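Local coordinates for NAD(P)-dependent oxidoreductase (Pseudomonas putida, PDB 7A3W), which probably uses NADPH to reduce imines, and is linked to conjugate reduction and reductive amination as a multifunctional biocatalyst, at residues I62-K75 against L89-T103. Sequence-based numbering, arbitrary orientation.
With NDP (NADPH dihydro-nicotinamide-adenine-dinucleotide phosphate), chain F.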
loop_
_atom_site.group_PDB
_atom_site.type_symbol
_atom_site.label_atom_id
_atom_site.label_comp_id
_atom_site.label_asym_id
_atom_site.label_seq_id
_atom_site.Cartn_x
_atom_site.Cartn_y
_atom_site.Cartn_z
ATOM N N ILE B 62 -0.975 -18.486 34.330
ATOM C CA ILE B 62 0.476 -18.131 34.456
ATOM C C ILE B 62 1.228 -19.288 35.122
ATOM O O ILE B 62 2.308 -19.685 34.600
ATOM C CB ILE B 62 0.632 -16.793 35.201
ATOM C CG1 ILE B 62 0.085 -15.655 34.341
ATOM C CG2 ILE B 62 2.079 -16.592 35.625
ATOM C CD1 ILE B 62 -0.215 -14.354 35.070
ATOM N N ASN B 63 0.656 -19.867 36.183
ATOM C CA ASN B 63 1.318 -20.946 36.965
ATOM C C ASN B 63 1.483 -22.200 36.110
ATOM O O ASN B 63 2.484 -22.949 36.319
ATOM C CB ASN B 63 0.569 -21.193 38.269
ATOM C CG ASN B 63 0.840 -20.096 39.272
ATOM O OD1 ASN B 63 1.894 -19.460 39.224
ATOM N ND2 ASN B 63 -0.085 -19.887 40.196
ATOM N N ALA B 64 0.622 -22.396 35.112
ATOM C CA ALA B 64 0.508 -23.685 34.391
ATOM C C ALA B 64 1.676 -23.898 33.418
ATOM O O ALA B 64 1.934 -25.052 33.048
ATOM C CB ALA B 64 -0.812 -23.718 33.666
ATOM N N SER B 65 2.339 -22.834 32.957
ATOM C CA SER B 65 3.284 -22.908 31.810
ATOM C C SER B 65 4.517 -22.036 32.056
ATOM O O SER B 65 4.421 -21.048 32.815
ATOM C CB SER B 65 2.586 -22.510 30.517
ATOM O OG SER B 65 1.376 -23.218 30.362
ATOM N N ASN B 66 5.608 -22.335 31.344
ATOM C CA ASN B 66 6.807 -21.450 31.337
ATOM C C ASN B 66 6.764 -20.514 30.110
ATOM O O ASN B 66 7.656 -19.677 30.014
ATOM C CB ASN B 66 8.113 -22.253 31.401
ATOM C CG ASN B 66 8.484 -22.911 30.088
ATOM O OD1 ASN B 66 7.691 -22.947 29.148
ATOM N ND2 ASN B 66 9.712 -23.403 29.993
ATOM N N LEU B 67 5.768 -20.627 29.221
ATOM C CA LEU B 67 5.557 -19.664 28.106
ATOM C C LEU B 67 4.110 -19.156 28.141
ATOM O O LEU B 67 3.187 -19.955 27.994
ATOM C CB LEU B 67 5.856 -20.332 26.762
ATOM C CG LEU B 67 5.604 -19.459 25.534
ATOM C CD1 LEU B 67 6.423 -18.188 25.592
ATOM C CD2 LEU B 67 5.881 -20.238 24.256
ATOM N N ILE B 68 3.946 -17.870 28.399
ATOM C CA ILE B 68 2.636 -17.218 28.633
ATOM C C ILE B 68 2.420 -16.183 27.524
ATOM O O ILE B 68 3.088 -15.123 27.537
ATOM C CB ILE B 68 2.595 -16.537 30.006
ATOM C CG1 ILE B 68 3.156 -17.374 31.162
ATOM C CG2 ILE B 68 1.179 -16.032 30.253
ATOM C CD1 ILE B 68 2.569 -18.767 31.305
ATOM N N ILE B 69 1.472 -16.439 26.632
ATOM C CA ILE B 69 1.192 -15.562 25.455
ATOM C C ILE B 69 -0.041 -14.726 25.781
ATOM O O ILE B 69 -1.059 -15.304 26.154
ATOM C CB ILE B 69 1.008 -16.392 24.182
ATOM C CG1 ILE B 69 2.300 -17.132 23.829
ATOM C CG2 ILE B 69 0.511 -15.513 23.049
ATOM C CD1 ILE B 69 2.083 -18.268 22.866
ATOM N N ILE B 70 0.071 -13.414 25.666
ATOM C CA ILE B 70 -1.034 -12.470 25.999
ATOM C C ILE B 70 -1.599 -11.947 24.684
ATOM O O ILE B 70 -0.817 -11.494 23.839
ATOM C CB ILE B 70 -0.530 -11.304 26.849
ATOM C CG1 ILE B 70 0.371 -11.742 27.999
ATOM C CG2 ILE B 70 -1.720 -10.462 27.334
ATOM C CD1 ILE B 70 -0.267 -12.727 28.949
ATOM N N CYS B 71 -2.899 -12.021 24.491
ATOM C CA CYS B 71 -3.561 -11.474 23.286
ATOM C C CYS B 71 -4.918 -10.903 23.681
ATOM O O CYS B 71 -5.961 -11.392 23.226
ATOM C CB CYS B 71 -3.693 -12.518 22.191
ATOM S SG CYS B 71 -3.991 -11.734 20.594
ATOM N N MET B 72 -4.881 -9.906 24.532
ATOM C CA MET B 72 -6.092 -9.190 24.983
ATOM C C MET B 72 -6.237 -7.932 24.120
ATOM O O MET B 72 -5.388 -7.647 23.278
ATOM C CB MET B 72 -5.981 -8.814 26.462
ATOM C CG MET B 72 -6.042 -9.999 27.395
ATOM S SD MET B 72 -5.305 -9.627 29.012
ATOM C CE MET B 72 -4.768 -11.269 29.464
ATOM N N ILE B 73 -7.331 -7.199 24.290
ATOM C CA ILE B 73 -7.652 -6.081 23.379
ATOM C C ILE B 73 -6.466 -5.102 23.362
ATOM O O ILE B 73 -6.144 -4.557 22.299
ATOM C CB ILE B 73 -8.984 -5.407 23.759
ATOM C CG1 ILE B 73 -9.375 -4.368 22.703
ATOM C CG2 ILE B 73 -8.922 -4.841 25.181
ATOM C CD1 ILE B 73 -9.350 -4.912 21.291
ATOM N N ASP B 74 -5.818 -4.891 24.499
ATOM C CA ASP B 74 -4.683 -3.939 24.574
ATOM C C ASP B 74 -3.772 -4.255 25.759
ATOM O O ASP B 74 -4.120 -5.077 26.628
ATOM C CB ASP B 74 -5.148 -2.484 24.558
ATOM C CG ASP B 74 -5.989 -2.069 25.743
ATOM O OD1 ASP B 74 -5.840 -2.677 26.820
ATOM O OD2 ASP B 74 -6.787 -1.134 25.580
ATOM N N LYS B 75 -2.600 -3.627 25.768
ATOM C CA LYS B 75 -1.607 -3.824 26.846
ATOM C C LYS B 75 -2.152 -3.308 28.180
ATOM O O LYS B 75 -1.861 -3.922 29.198
ATOM C CB LYS B 75 -0.290 -3.175 26.434
ATOM C CG LYS B 75 0.376 -3.847 25.236
ATOM C CD LYS B 75 1.779 -3.336 24.959
ATOM C CE LYS B 75 2.324 -3.631 23.580
ATOM N NZ LYS B 75 2.486 -5.094 23.331
ATOM N N LEU B 89 3.684 -13.446 43.404
ATOM C CA LEU B 89 3.557 -14.617 42.503
ATOM C C LEU B 89 4.921 -14.808 41.844
ATOM O O LEU B 89 5.497 -13.832 41.349
ATOM C CB LEU B 89 2.444 -14.387 41.480
ATOM C CG LEU B 89 2.011 -15.634 40.712
ATOM C CD1 LEU B 89 0.616 -15.465 40.138
ATOM C CD2 LEU B 89 2.992 -15.965 39.611
ATOM N N ASN B 90 5.470 -16.012 41.888
ATOM C CA ASN B 90 6.849 -16.245 41.406
ATOM C C ASN B 90 6.817 -16.600 39.927
ATOM O O ASN B 90 6.293 -17.674 39.605
ATOM C CB ASN B 90 7.566 -17.346 42.177
ATOM C CG ASN B 90 9.042 -17.399 41.850
ATOM O OD1 ASN B 90 9.537 -16.632 41.029
ATOM N ND2 ASN B 90 9.746 -18.332 42.464
ATOM N N MET B 91 7.368 -15.737 39.060
ATOM C CA MET B 91 7.369 -16.003 37.594
ATOM C C MET B 91 8.757 -16.458 37.138
ATOM O O MET B 91 9.007 -16.483 35.913
ATOM C CB MET B 91 6.939 -14.762 36.817
ATOM C CG MET B 91 5.524 -14.328 37.151
ATOM S SD MET B 91 4.946 -13.116 35.972
ATOM C CE MET B 91 3.464 -12.529 36.785
ATOM N N SER B 92 9.651 -16.774 38.085
ATOM C CA SER B 92 10.987 -17.343 37.777
ATOM C C SER B 92 10.843 -18.436 36.711
ATOM O O SER B 92 9.981 -19.319 36.875
ATOM C CB SER B 92 11.669 -17.871 39.023
ATOM O OG SER B 92 12.738 -18.738 38.681
ATOM N N GLY B 93 11.651 -18.359 35.649
ATOM C CA GLY B 93 11.712 -19.380 34.592
ATOM C C GLY B 93 10.607 -19.204 33.556
ATOM O O GLY B 93 10.543 -20.014 32.619
ATOM N N LYS B 94 9.736 -18.208 33.712
ATOM C CA LYS B 94 8.558 -18.034 32.826
ATOM C C LYS B 94 8.793 -16.854 31.883
ATOM O O LYS B 94 9.255 -15.781 32.345
ATOM C CB LYS B 94 7.275 -17.789 33.618
ATOM C CG LYS B 94 6.846 -18.874 34.586
ATOM C CD LYS B 94 5.516 -18.543 35.247
ATOM C CE LYS B 94 5.053 -19.527 36.291
ATOM N NZ LYS B 94 4.937 -20.908 35.755
ATOM N N THR B 95 8.417 -17.016 30.620
ATOM C CA THR B 95 8.522 -15.971 29.581
ATOM C C THR B 95 7.113 -15.487 29.272
ATOM O O THR B 95 6.275 -16.297 28.864
ATOM C CB THR B 95 9.233 -16.472 28.328
ATOM O OG1 THR B 95 10.559 -16.769 28.755
ATOM C CG2 THR B 95 9.257 -15.473 27.197
ATOM N N ILE B 96 6.877 -14.217 29.527
ATOM C CA ILE B 96 5.640 -13.522 29.095
ATOM C C ILE B 96 5.894 -12.914 27.711
ATOM O O ILE B 96 6.824 -12.136 27.581
ATOM C CB ILE B 96 5.269 -12.448 30.125
ATOM C CG1 ILE B 96 4.896 -13.082 31.462
ATOM C CG2 ILE B 96 4.173 -11.553 29.589
ATOM C CD1 ILE B 96 3.485 -13.548 31.516
ATOM N N VAL B 97 5.052 -13.249 26.735
ATOM C CA VAL B 97 5.071 -12.696 25.356
ATOM C C VAL B 97 3.763 -11.945 25.157
ATOM O O VAL B 97 2.727 -12.574 25.069
ATOM C CB VAL B 97 5.251 -13.773 24.284
ATOM C CG1 VAL B 97 5.360 -13.144 22.907
ATOM C CG2 VAL B 97 6.483 -14.619 24.561
ATOM N N ASN B 98 3.851 -10.621 25.098
ATOM C CA ASN B 98 2.668 -9.747 25.010
ATOM C C ASN B 98 2.421 -9.379 23.546
ATOM O O ASN B 98 3.139 -8.499 23.021
ATOM C CB ASN B 98 2.941 -8.546 25.895
ATOM C CG ASN B 98 1.774 -7.605 25.980
ATOM O OD1 ASN B 98 0.748 -7.817 25.332
ATOM N ND2 ASN B 98 1.989 -6.526 26.729
ATOM N N MET B 99 1.437 -10.021 22.897
ATOM C CA MET B 99 1.054 -9.780 21.487
ATOM C C MET B 99 -0.139 -8.826 21.359
ATOM O O MET B 99 -0.699 -8.692 20.237
ATOM C CB MET B 99 0.721 -11.119 20.818
ATOM C CG MET B 99 1.928 -11.993 20.728
ATOM S SD MET B 99 1.482 -13.504 19.900
ATOM C CE MET B 99 3.043 -14.385 20.000
ATOM N N SER B 100 -0.463 -8.112 22.432
ATOM C CA SER B 100 -1.570 -7.126 22.478
ATOM C C SER B 100 -1.044 -5.765 22.001
ATOM O O SER B 100 0.093 -5.419 22.318
ATOM C CB SER B 100 -2.167 -7.078 23.861
ATOM O OG SER B 100 -2.579 -5.764 24.199
ATOM N N THR B 101 -1.838 -5.044 21.215
ATOM C CA THR B 101 -1.549 -3.660 20.775
ATOM C C THR B 101 -1.541 -2.733 21.988
ATOM O O THR B 101 -2.402 -2.873 22.851
ATOM C CB THR B 101 -2.582 -3.165 19.761
ATOM O OG1 THR B 101 -2.516 -4.029 18.623
ATOM C CG2 THR B 101 -2.344 -1.726 19.356
ATOM N N GLY B 102 -0.563 -1.827 22.046
ATOM C CA GLY B 102 -0.406 -0.917 23.192
ATOM C C GLY B 102 0.706 0.060 22.969
ATOM O O GLY B 102 1.409 -0.042 21.968
ATOM N N THR B 103 0.833 1.045 23.861
ATOM C CA THR B 103 1.810 2.151 23.740
ATOM C C THR B 103 3.152 1.726 24.341
ATOM O O THR B 103 3.194 0.721 25.081
ATOM C CB THR B 103 1.307 3.413 24.444
ATOM O OG1 THR B 103 2.224 4.470 24.184
ATOM C CG2 THR B 103 1.230 3.246 25.940
HETATM P PA NDP F . -11.171 -9.259 20.216
HETATM O O1A NDP F . -11.690 -10.417 19.413
HETATM O O2A NDP F . -12.010 -8.031 20.481
HETATM O O5B NDP F . -10.710 -9.863 21.625
HETATM C C5B NDP F . -10.379 -8.985 22.717
HETATM C C4B NDP F . -9.913 -9.860 23.850
HETATM O O4B NDP F . -9.533 -9.025 24.984
HETATM C C3B NDP F . -10.949 -10.854 24.387
HETATM O O3B NDP F . -10.256 -11.980 24.874
HETATM C C2B NDP F . -11.581 -10.034 25.500
HETATM O O2B NDP F . -12.238 -10.754 26.550
HETATM C C1B NDP F . -10.310 -9.434 26.086
HETATM N N9A NDP F . -10.562 -8.299 26.951
HETATM C C8A NDP F . -11.121 -7.086 26.649
HETATM N N7A NDP F . -11.205 -6.292 27.689
HETATM C C5A NDP F . -10.625 -7.014 28.721
HETATM C C6A NDP F . -10.404 -6.730 30.082
HETATM N N6A NDP F . -10.723 -5.569 30.666
HETATM N N1A NDP F . -9.810 -7.685 30.826
HETATM C C2A NDP F . -9.481 -8.851 30.253
HETATM N N3A NDP F . -9.653 -9.242 28.998
HETATM C C4A NDP F . -10.237 -8.263 28.278
HETATM O O3 NDP F . -9.755 -8.737 19.701
HETATM P PN NDP F . -8.702 -9.537 18.777
HETATM O O1N NDP F . -9.120 -9.258 17.383
HETATM O O2N NDP F . -8.611 -10.970 19.210
HETATM O O5D NDP F . -7.382 -8.704 19.060
HETATM C C5D NDP F . -6.543 -8.910 20.216
HETATM C C4D NDP F . -5.283 -8.103 20.039
HETATM O O4D NDP F . -4.533 -8.596 18.896
HETATM C C3D NDP F . -5.483 -6.593 19.805
HETATM O O3D NDP F . -4.569 -5.866 20.614
HETATM C C2D NDP F . -5.265 -6.454 18.310
HETATM O O2D NDP F . -4.859 -5.136 17.965
HETATM C C1D NDP F . -4.229 -7.543 18.025
HETATM N N1N NDP F . -4.283 -8.084 16.632
HETATM C C2N NDP F . -5.420 -8.644 16.092
HETATM C C3N NDP F . -5.499 -8.979 14.755
HETATM C C7N NDP F . -6.715 -9.581 14.136
HETATM O O7N NDP F . -6.722 -9.719 12.913
HETATM N N7N NDP F . -7.733 -9.995 14.872
HETATM C C4N NDP F . -4.304 -8.808 13.900
HETATM C C5N NDP F . -3.158 -8.242 14.566
HETATM C C6N NDP F . -3.141 -8.018 15.864
HETATM P P2B NDP F . -13.785 -11.146 26.287
HETATM O O1X NDP F . -14.441 -9.846 25.828
HETATM O O2X NDP F . -13.840 -12.311 25.323
HETATM O O3X NDP F . -14.167 -11.533 27.700
HETATM O O HOH W 1 4.648 -19.574 40.337
HETATM O O HOH W 2 11.082 -19.116 29.936
HETATM O O HOH W 3 11.710 -22.237 32.034
#
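Lys94 reaches across to the C-terminal end of helix 58-64, where its NZ donates to Ser65 O (3.0 Å) and Asn63 O (3.2 Å) and, weakly, to Ile62 O. A bend at the last torsion (chi4 -57°) turns the ammonium onto these carbonyls, above the carbonyl planes of Asn63 and Ser65. Shortened to an alanine, this position would lose the amine the three carbonyls share, and the helix end is likely to be less firmly tied to the sheet. Between the strands a parallel ladder runs from Thr95 N–Asn66 O to Met99 N–Ile70 O. On one face Ile96 CD1 presses against Ile68 CB at a tight 3.5 Å; on the other, Leu67 CD1 meets Val97 CG2 (3.7 Å). Beyond the strands, Lys75 packs along the Asn98 amide, held by Tyr121 and Ser100 N (an Asx turn); its NZ meets Ser100 O (2.6 Å) and salt-bridges Asp123. The following loops hold the nicotinamide ribose: O3D donates to Ile73 O (2.7 Å) and accepts from Thr101 N (2.9 Å), at the sheet's C-terminal edge, where Rossmann-type folds bind dinucleotides. Helix 75-83 completes the right-handed beta-alpha-beta unit; strands 10-14 and 120-126 flank it, and helix 146-157 packs on Leu67 and Thr95.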